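Local coordinates for periplasmic protein (Legionella pneumophila subsp. pneumophila, PDB 4FGQ) that probably acts as a calcium-dependent periplasmic cysteine protease of the bacterial transglutaminase-like family, at residues Gly32-Ser37 against Ser52-Phe57; Glu48-Phe53 against Tyr94-Ala99; Pro134-Ser139 against Pro151-Val156. All coordinates share one frame; numbering follows the deposited sequence.

Contact 1 of 3, residues Gly32-Ser37 against Ser52-Phe57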
loop_
_atom_site.group_PDB
_atom_site.type_symbol
_atom_site.label_atom_id
_atom_site.label_comp_id
_atom_site.label_asym_id
_atom_site.label_seq_id
_atom_site.Cartn_x
_atom_site.Cartn_y
_atom_site.Cartn_z
ATOM N N GLY A 32 -5.256 -10.877 -8.896
ATOM C CA GLY A 32 -4.390 -11.992 -9.252
ATOM C C GLY A 32 -3.816 -11.827 -10.649
ATOM O O GLY A 32 -2.626 -12.074 -10.868
ATOM N N ASN A 33 -4.657 -11.419 -11.603
ATOM C CA ASN A 33 -4.184 -11.205 -12.968
ATOM C C ASN A 33 -3.150 -10.075 -13.022
ATOM O O ASN A 33 -2.173 -10.165 -13.769
ATOM C CB ASN A 33 -5.344 -10.936 -13.932
ATOM C CG ASN A 33 -6.216 -12.165 -14.159
ATOM O OD1 ASN A 33 -5.807 -13.293 -13.880
ATOM N ND2 ASN A 33 -7.419 -11.950 -14.685
ATOM N N LEU A 34 -3.356 -9.027 -12.219
ATOM C CA LEU A 34 -2.397 -7.924 -12.125
ATOM C C LEU A 34 -1.034 -8.440 -11.693
ATOM O O LEU A 34 -0.006 -8.144 -12.329
ATOM C CB LEU A 34 -2.889 -6.868 -11.121
ATOM C CG LEU A 34 -1.921 -5.724 -10.788
ATOM C CD1 LEU A 34 -1.914 -4.702 -11.901
ATOM C CD2 LEU A 34 -2.290 -5.066 -9.465
ATOM N N ILE A 35 -1.016 -9.214 -10.611
ATOM C CA ILE A 35 0.252 -9.746 -10.096
ATOM C C ILE A 35 0.937 -10.618 -11.144
ATOM O O ILE A 35 2.125 -10.446 -11.405
ATOM C CB ILE A 35 0.062 -10.523 -8.781
ATOM C CG1 ILE A 35 -0.329 -9.550 -7.660
ATOM C CG2 ILE A 35 1.343 -11.246 -8.399
ATOM C CD1 ILE A 35 -0.841 -10.221 -6.408
ATOM N N ASP A 36 0.187 -11.522 -11.772
ATOM C CA ASP A 36 0.763 -12.375 -12.810
ATOM C C ASP A 36 1.352 -11.561 -13.961
ATOM O O ASP A 36 2.428 -11.886 -14.479
ATOM C CB ASP A 36 -0.288 -13.345 -13.356
ATOM C CG ASP A 36 -0.273 -14.688 -12.648
ATOM O OD1 ASP A 36 0.740 -15.004 -11.986
ATOM O OD2 ASP A 36 -1.269 -15.435 -12.768
ATOM N N SER A 37 0.646 -10.502 -14.349
ATOM C CA SER A 37 1.006 -9.709 -15.524
ATOM C C SER A 37 2.240 -8.847 -15.286
ATOM O O SER A 37 2.915 -8.455 -16.236
ATOM C CB SER A 37 -0.161 -8.822 -15.963
ATOM O OG SER A 37 -0.272 -7.657 -15.161
ATOM N N SER A 52 -1.721 2.628 -10.195
ATOM C CA SER A 52 -2.937 2.993 -10.930
ATOM C C SER A 52 -4.077 1.992 -10.731
ATOM O O SER A 52 -5.258 2.381 -10.674
ATOM C CB SER A 52 -2.629 3.217 -12.419
ATOM O OG SER A 52 -2.232 2.016 -13.078
ATOM N N PHE A 53 -3.734 0.708 -10.607
ATOM C CA PHE A 53 -4.753 -0.315 -10.368
ATOM C C PHE A 53 -5.487 -0.014 -9.077
ATOM O O PHE A 53 -6.716 0.016 -9.047
ATOM C CB PHE A 53 -4.137 -1.722 -10.278
ATOM C CG PHE A 53 -5.163 -2.815 -10.061
ATOM C CD1 PHE A 53 -5.871 -3.340 -11.124
ATOM C CD2 PHE A 53 -5.406 -3.314 -8.789
ATOM C CE1 PHE A 53 -6.818 -4.346 -10.921
ATOM C CE2 PHE A 53 -6.349 -4.309 -8.580
ATOM C CZ PHE A 53 -7.055 -4.828 -9.646
ATOM N N PHE A 54 -4.736 0.197 -8.005
ATOM C CA PHE A 54 -5.402 0.415 -6.721
ATOM C C PHE A 54 -5.998 1.798 -6.575
ATOM O O PHE A 54 -6.945 1.971 -5.814
ATOM C CB PHE A 54 -4.477 0.031 -5.560
ATOM C CG PHE A 54 -4.324 -1.448 -5.439
ATOM C CD1 PHE A 54 -5.431 -2.228 -5.159
ATOM C CD2 PHE A 54 -3.116 -2.073 -5.712
ATOM C CE1 PHE A 54 -5.340 -3.606 -5.089
ATOM C CE2 PHE A 54 -3.017 -3.464 -5.636
ATOM C CZ PHE A 54 -4.133 -4.225 -5.323
ATOM N N ASN A 55 -5.494 2.774 -7.330
ATOM C CA ASN A 55 -6.023 4.132 -7.175
ATOM C C ASN A 55 -7.452 4.308 -7.661
ATOM O O ASN A 55 -8.083 5.322 -7.356
ATOM C CB ASN A 55 -5.101 5.185 -7.792
ATOM C CG ASN A 55 -3.987 5.575 -6.858
ATOM O OD1 ASN A 55 -4.051 5.284 -5.660
ATOM N ND2 ASN A 55 -2.952 6.223 -7.388
ATOM N N GLN A 56 -7.956 3.307 -8.382
ATOM C CA GLN A 56 -9.334 3.278 -8.890
ATOM C C GLN A 56 -10.360 2.852 -7.835
ATOM O O GLN A 56 -11.552 2.933 -8.088
ATOM C CB GLN A 56 -9.457 2.262 -10.049
ATOM C CG GLN A 56 -9.612 0.805 -9.523
ATOM C CD GLN A 56 -9.932 -0.223 -10.569
ATOM O OE1 GLN A 56 -10.996 -0.185 -11.195
ATOM N NE2 GLN A 56 -9.030 -1.181 -10.745
ATOM N N PHE A 57 -9.913 2.346 -6.685
ATOM C CA PHE A 57 -10.839 1.818 -5.669
ATOM C C PHE A 57 -11.486 2.944 -4.839
ATOM O O PHE A 57 -11.118 4.111 -4.969
ATOM C CB PHE A 57 -10.102 0.837 -4.730
ATOM C CG PHE A 57 -9.845 -0.534 -5.322
ATOM C CD1 PHE A 57 -9.005 -0.705 -6.402
ATOM C CD2 PHE A 57 -10.399 -1.662 -4.737
ATOM C CE1 PHE A 57 -8.772 -1.972 -6.938
ATOM C CE2 PHE A 57 -10.164 -2.926 -5.253
ATOM C CZ PHE A 57 -9.341 -3.077 -6.359
#
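Leu-34 of helix 22-38 reaches across to Phe-53 and Phe-54 of helix 43-55. Its CB already points at the other helix, and with CG anti to the backbone N (chi1 173°) the branch end is carried onward to the aromatic pair. Past CG the two methyls divide the work. CD1 lies by the root of Phe-53, 4.1 Å from its CB. CD2 stands over a face of the same ring, 3.6 Å from Phe-53 CD2, in a CH-pi contact with the methyl 4.0 Å from the ring centroid and 29° off the normal. The same CD2 also brushes Phe-54 CE2 at 4.2 Å, obliquely. The opposite face of the Phe-53 ring is lined by Gln-56 NE2, set toward the rim; that amide bonds Phe-53 O at 3.1 Å, so the phenyl ring is held between a methyl and an amide. Phe-53 CD2 in turn sits over the centre of the Phe-54 ring, which meets Trp-31 edge-to-face and packs on Ile-92 and Thr-96 of helix 86-100. The pairing is that of an antiparallel helical hairpin, part of the helical side of this transglutaminase-like cysteine protease fold.

Contact 2 of 3, residues Glu48-Phe53 against Tyr94-Ala99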
loop_
_atom_site.group_PDB
_atom_site.type_symbol
_atom_site.label_atom_id
_atom_site.label_comp_id
_atom_site.label_asym_id
_atom_site.label_seq_id
_atom_site.Cartn_x
_atom_site.Cartn_y
_atom_site.Cartn_z
ATOM N N GLU A 48 4.091 1.807 -11.480
ATOM C CA GLU A 48 3.010 2.569 -12.103
ATOM C C GLU A 48 1.693 1.805 -12.154
ATOM O O GLU A 48 0.632 2.354 -11.847
ATOM C CB GLU A 48 3.417 3.007 -13.505
ATOM C CG GLU A 48 4.443 4.114 -13.515
ATOM C CD GLU A 48 4.846 4.515 -14.915
ATOM O OE1 GLU A 48 4.456 3.812 -15.882
ATOM O OE2 GLU A 48 5.568 5.530 -15.046
ATOM N N LYS A 49 1.761 0.537 -12.522
ATOM C CA LYS A 49 0.538 -0.235 -12.702
ATOM C C LYS A 49 -0.076 -0.710 -11.381
ATOM O O LYS A 49 -1.298 -0.764 -11.254
ATOM C CB LYS A 49 0.757 -1.377 -13.706
ATOM C CG LYS A 49 0.969 -0.851 -15.114
ATOM C CD LYS A 49 1.110 -1.973 -16.138
ATOM C CE LYS A 49 1.344 -1.393 -17.533
ATOM N NZ LYS A 49 1.531 -2.443 -18.584
ATOM N N VAL A 50 0.742 -1.019 -10.376
ATOM C CA VAL A 50 0.174 -1.315 -9.063
ATOM C C VAL A 50 -0.472 -0.045 -8.513
ATOM O O VAL A 50 -1.591 -0.067 -7.968
ATOM C CB VAL A 50 1.236 -1.860 -8.090
ATOM C CG1 VAL A 50 0.646 -2.000 -6.670
ATOM C CG2 VAL A 50 1.730 -3.204 -8.590
ATOM N N ASN A 51 0.216 1.077 -8.688
ATOM C CA ASN A 51 -0.319 2.363 -8.218
ATOM C C ASN A 51 -1.670 2.683 -8.868
ATOM O O ASN A 51 -2.655 2.956 -8.173
ATOM C CB ASN A 51 0.689 3.484 -8.492
ATOM C CG ASN A 51 0.448 4.716 -7.646
ATOM O OD1 ASN A 51 0.194 4.623 -6.435
ATOM N ND2 ASN A 51 0.538 5.891 -8.281
ATOM N N SER A 52 -1.721 2.628 -10.195
ATOM C CA SER A 52 -2.937 2.993 -10.930
ATOM C C SER A 52 -4.077 1.992 -10.731
ATOM O O SER A 52 -5.258 2.381 -10.674
ATOM C CB SER A 52 -2.629 3.217 -12.419
ATOM O OG SER A 52 -2.232 2.016 -13.078
ATOM N N PHE A 53 -3.734 0.708 -10.607
ATOM C CA PHE A 53 -4.753 -0.315 -10.368
ATOM C C PHE A 53 -5.487 -0.014 -9.077
ATOM O O PHE A 53 -6.716 0.016 -9.047
ATOM C CB PHE A 53 -4.137 -1.722 -10.278
ATOM C CG PHE A 53 -5.163 -2.815 -10.061
ATOM C CD1 PHE A 53 -5.871 -3.340 -11.124
ATOM C CD2 PHE A 53 -5.406 -3.314 -8.789
ATOM C CE1 PHE A 53 -6.818 -4.346 -10.921
ATOM C CE2 PHE A 53 -6.349 -4.309 -8.580
ATOM C CZ PHE A 53 -7.055 -4.828 -9.646
ATOM N N TYR A 94 1.823 -1.947 -1.218
ATOM C CA TYR A 94 3.058 -2.519 -0.693
ATOM C C TYR A 94 3.086 -4.036 -0.892
ATOM O O TYR A 94 4.009 -4.570 -1.506
ATOM C CB TYR A 94 3.242 -2.165 0.791
ATOM C CG TYR A 94 4.305 -3.009 1.474
ATOM C CD1 TYR A 94 5.658 -2.750 1.286
ATOM C CD2 TYR A 94 3.947 -4.084 2.280
ATOM C CE1 TYR A 94 6.641 -3.545 1.917
ATOM C CE2 TYR A 94 4.900 -4.878 2.890
ATOM C CZ TYR A 94 6.242 -4.609 2.706
ATOM O OH TYR A 94 7.171 -5.412 3.327
ATOM N N PHE A 95 2.079 -4.737 -0.384
ATOM C CA PHE A 95 2.099 -6.198 -0.476
ATOM C C PHE A 95 2.062 -6.681 -1.921
ATOM O O PHE A 95 2.685 -7.688 -2.273
ATOM C CB PHE A 95 0.975 -6.825 0.358
ATOM C CG PHE A 95 1.298 -6.900 1.818
ATOM C CD1 PHE A 95 2.295 -7.759 2.272
ATOM C CD2 PHE A 95 0.627 -6.103 2.737
ATOM C CE1 PHE A 95 2.612 -7.837 3.624
ATOM C CE2 PHE A 95 0.935 -6.172 4.093
ATOM C CZ PHE A 95 1.931 -7.038 4.539
ATOM N N THR A 96 1.363 -5.946 -2.770
ATOM C CA THR A 96 1.238 -6.353 -4.162
ATOM C C THR A 96 2.570 -6.172 -4.885
ATOM O O THR A 96 2.981 -7.034 -5.660
ATOM C CB THR A 96 0.133 -5.564 -4.866
ATOM O OG1 THR A 96 -1.107 -5.814 -4.197
ATOM C CG2 THR A 96 -0.009 -6.003 -6.320
ATOM N N LEU A 97 3.262 -5.068 -4.601
ATOM C CA LEU A 97 4.582 -4.840 -5.202
ATOM C C LEU A 97 5.598 -5.887 -4.759
ATOM O O LEU A 97 6.411 -6.340 -5.565
ATOM C CB LEU A 97 5.075 -3.416 -4.928
ATOM C CG LEU A 97 4.384 -2.420 -5.879
ATOM C CD1 LEU A 97 4.449 -1.004 -5.311
ATOM C CD2 LEU A 97 5.036 -2.470 -7.285
ATOM N N VAL A 98 5.556 -6.280 -3.491
ATOM C CA VAL A 98 6.424 -7.358 -3.014
ATOM C C VAL A 98 6.099 -8.642 -3.782
ATOM O O VAL A 98 6.997 -9.365 -4.222
ATOM C CB VAL A 98 6.293 -7.556 -1.486
ATOM C CG1 VAL A 98 6.996 -8.841 -1.045
ATOM C CG2 VAL A 98 6.847 -6.331 -0.746
ATOM N N ALA A 99 4.809 -8.893 -3.994
ATOM C CA ALA A 99 4.370 -10.086 -4.718
ATOM C C ALA A 99 4.852 -10.149 -6.169
ATOM O O ALA A 99 5.064 -11.244 -6.700
ATOM C CB ALA A 99 2.835 -10.226 -4.665
#
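The flat groups stand around the touching trio of Val-50, Thr-96 and Leu-97 and leave the interface itself aliphatic. The Tyr-94 ring carries Val-98 CG2 on one face, 3.8 Å above the plane and toward the rim, while Tyr-94 CD2 lies over the centre of one face of the Phe-95 ring. Both rings belong to the part of helix 86-100 turned from Val-50; Tyr-94 OH is bonded to Ser-104 OG and Ala-161 N. A third flat group, the indole of Trp-31, comes up to Thr-96 and bonds its OG1 through NE1.

Between the helices, Val-50 is the residue of helix 43-55 that makes the contact, its CB pointing at helix 86-100 where the two backbones approach to 6.8 Å between the CA atoms of Val-50 and Leu-97. Both its methyls lie against the branched end of Leu-97: CG2 presses on Leu-97 CD2 at 3.6 Å, and CG1 rests on Leu-97 CG at 3.8 Å. The same Val-50 CG2 also meets Thr-96 CG2 at 4.0 Å. Thr-96 separates its two branches cleanly. With chi1 at -60° the methyl is anti to the backbone N and goes to Val-50, whereas OG1 turns back along its own helix to Ile-92 O and also takes the Trp-31 bond, so the buried hydroxyl is satisfied.

Close by, Asn-51 OD1 takes a bond from Lys-93 NZ, a polar tie between the same two helices. Leu-38 of helix 22-38 packs on Val-50 and Ile-35 on Thr-96. Beyond Leu-97 come Leu-107 of strand 107-114 and Leu-137 of strand 135-137, placing this contact where the helices meet the antiparallel sheet.

Contact 3 of 3, residues Pro134-Ser139 against Pro151-Val156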
loop_
_atom_site.group_PDB
_atom_site.type_symbol
_atom_site.label_atom_id
_atom_site.label_comp_id
_atom_site.label_asym_id
_atom_site.label_seq_id
_atom_site.Cartn_x
_atom_site.Cartn_y
_atom_site.Cartn_z
ATOM N N PRO A 134 13.208 9.169 -2.374
ATOM C CA PRO A 134 12.167 8.185 -2.688
ATOM C C PRO A 134 11.099 8.722 -3.631
ATOM O O PRO A 134 10.931 9.940 -3.740
ATOM C CB PRO A 134 11.552 7.869 -1.320
ATOM C CG PRO A 134 11.780 9.118 -0.516
ATOM C CD PRO A 134 13.093 9.682 -0.996
ATOM N N LEU A 135 10.430 7.808 -4.327
ATOM C CA LEU A 135 9.310 8.129 -5.204
ATOM C C LEU A 135 8.036 7.845 -4.424
ATOM O O LEU A 135 7.947 6.830 -3.725
ATOM C CB LEU A 135 9.377 7.258 -6.450
ATOM C CG LEU A 135 10.667 7.368 -7.255
ATOM C CD1 LEU A 135 10.522 6.595 -8.574
ATOM C CD2 LEU A 135 11.007 8.815 -7.514
ATOM N N ILE A 136 7.054 8.740 -4.532
ATOM C CA ILE A 136 5.861 8.665 -3.704
ATOM C C ILE A 136 4.656 8.115 -4.466
ATOM O O ILE A 136 4.196 8.709 -5.452
ATOM C CB ILE A 136 5.501 10.058 -3.127
ATOM C CG1 ILE A 136 6.685 10.666 -2.360
ATOM C CG2 ILE A 136 4.279 9.946 -2.244
ATOM C CD1 ILE A 136 7.120 9.860 -1.154
ATOM N N LEU A 137 4.145 6.976 -4.007
ATOM C CA LEU A 137 2.938 6.365 -4.567
ATOM C C LEU A 137 1.772 6.748 -3.651
ATOM O O LEU A 137 1.674 6.264 -2.505
ATOM C CB LEU A 137 3.080 4.843 -4.623
ATOM C CG LEU A 137 3.854 4.288 -5.825
ATOM C CD1 LEU A 137 5.360 4.584 -5.713
ATOM C CD2 LEU A 137 3.603 2.784 -5.960
ATOM N N ASP A 138 0.902 7.624 -4.160
ATOM C CA ASP A 138 -0.138 8.272 -3.369
ATOM C C ASP A 138 -1.495 7.839 -3.884
ATOM O O ASP A 138 -1.610 7.376 -5.021
ATOM C CB ASP A 138 0.023 9.790 -3.530
ATOM C CG ASP A 138 -0.632 10.588 -2.424
ATOM O OD1 ASP A 138 -1.532 10.064 -1.746
ATOM O OD2 ASP A 138 -0.245 11.765 -2.262
ATOM N N SER A 139 -2.506 7.981 -3.031
ATOM C CA SER A 139 -3.897 7.736 -3.384
ATOM C C SER A 139 -4.643 9.030 -3.752
ATOM O O SER A 139 -5.770 8.979 -4.248
ATOM C CB SER A 139 -4.615 7.051 -2.211
ATOM O OG SER A 139 -4.272 7.675 -0.981
ATOM N N PRO A 151 6.477 18.720 -1.554
ATOM C CA PRO A 151 6.779 19.465 -0.331
ATOM C C PRO A 151 5.559 19.535 0.592
ATOM O O PRO A 151 5.690 19.988 1.728
ATOM C CB PRO A 151 7.130 20.862 -0.855
ATOM C CG PRO A 151 6.347 20.981 -2.121
ATOM C CD PRO A 151 6.391 19.605 -2.733
ATOM N N ASP A 152 4.398 19.097 0.104
ATOM C CA ASP A 152 3.189 19.081 0.921
ATOM C C ASP A 152 3.197 17.924 1.922
ATOM O O ASP A 152 2.384 17.896 2.847
ATOM C CB ASP A 152 1.933 19.004 0.049
ATOM C CG ASP A 152 1.926 17.793 -0.872
ATOM O OD1 ASP A 152 2.928 17.560 -1.583
ATOM O OD2 ASP A 152 0.909 17.075 -0.897
ATOM N N LEU A 153 4.119 16.981 1.747
ATOM C CA LEU A 153 4.188 15.806 2.618
ATOM C C LEU A 153 5.444 15.845 3.477
ATOM O O LEU A 153 6.559 15.899 2.949
ATOM C CB LEU A 153 4.181 14.517 1.796
ATOM C CG LEU A 153 2.950 14.226 0.941
ATOM C CD1 LEU A 153 3.153 12.938 0.156
ATOM C CD2 LEU A 153 1.678 14.148 1.787
ATOM N N LYS A 154 5.262 15.828 4.796
ATOM C CA LYS A 154 6.392 15.803 5.729
ATOM C C LYS A 154 6.388 14.466 6.462
ATOM O O LYS A 154 5.568 14.243 7.349
ATOM C CB LYS A 154 6.276 16.956 6.726
ATOM C CG LYS A 154 7.472 17.081 7.673
ATOM C CD LYS A 154 7.311 18.271 8.605
ATOM C CE LYS A 154 8.545 18.433 9.496
ATOM N NZ LYS A 154 8.414 19.563 10.459
ATOM N N PRO A 155 7.293 13.556 6.081
ATOM C CA PRO A 155 7.315 12.232 6.714
ATOM C C PRO A 155 7.519 12.289 8.235
ATOM O O PRO A 155 8.291 13.106 8.750
ATOM C CB PRO A 155 8.515 11.555 6.050
ATOM C CG PRO A 155 8.617 12.220 4.710
ATOM C CD PRO A 155 8.284 13.665 4.995
ATOM N N VAL A 156 6.820 11.402 8.933
ATOM C CA VAL A 156 6.946 11.234 10.373
ATOM C C VAL A 156 7.613 9.897 10.691
ATOM O O VAL A 156 8.576 9.849 11.460
ATOM C CB VAL A 156 5.570 11.348 11.047
ATOM C CG1 VAL A 156 5.677 11.145 12.556
ATOM C CG2 VAL A 156 4.978 12.713 10.749
#
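Asp-138, whose OD2 lies 4.3 Å from Leu-153 CD1, has a firmly gripped OD1: His-121 NE2 and Leu-140 N both bond to it, and Ser-139 N adds a weak, bent bond of 2.6 Å at 120°. OD2 forms a salt bridge with Arg-150 NH1, and NH2 of that guanidinium holds Asp-152 OD2. The arginine thus joins two carboxylates whose OD2 atoms, of Asp-138 and Asp-152, are 5.6 Å apart. Beside this polar group Leu-153 CD1 touches Ile-136 CG2 at 4.0 Å, a methyl-to-methyl touch between two side chains that run past one another head to tail. With Leu-153 CG anti to its carbonyl carbon (chi1 -62°) and chi2 extended at 178°, CD1 is the atom that comes to Ile-136. The Asp-138 to His-121 bond, with Cys-86 packed on Ser-139, is consistent with the Cys-His-Asp arrangement of clan CA peptidases.

Strands 119-126 and 107-114 stand between 135-137 and 153-159 in the sheet order, so the contact reaches over one face of the sheet; Ile-136 also packs there on Val-123 and Ser-125. Leu-137 instead meets Asn-51 of helix 43-55 and Leu-97 of helix 86-100.

From the N terminus, contact 1 closes a short loop between the consecutive helices 22-38 and 43-55. Contact 2 sets out from that second helix just before contact 1 ends, sharing Ser-52 and Phe-53, and closes a longer excursion that takes in the calcium-binding residues and returns on helix 86-100. The two loops overlap only at this seam, and Leu-34 and Ile-35 touch Thr-96 across it. Contact 3 follows in series, joining two strands of the antiparallel sheet around the short strand 145-146. Asn-55 ND2, probably hydrogen-bonded to Asp-138 O, and Leu-97 CD1, packed on Leu-137 CD2, tie helices 43-55 and 86-100 to the sheet.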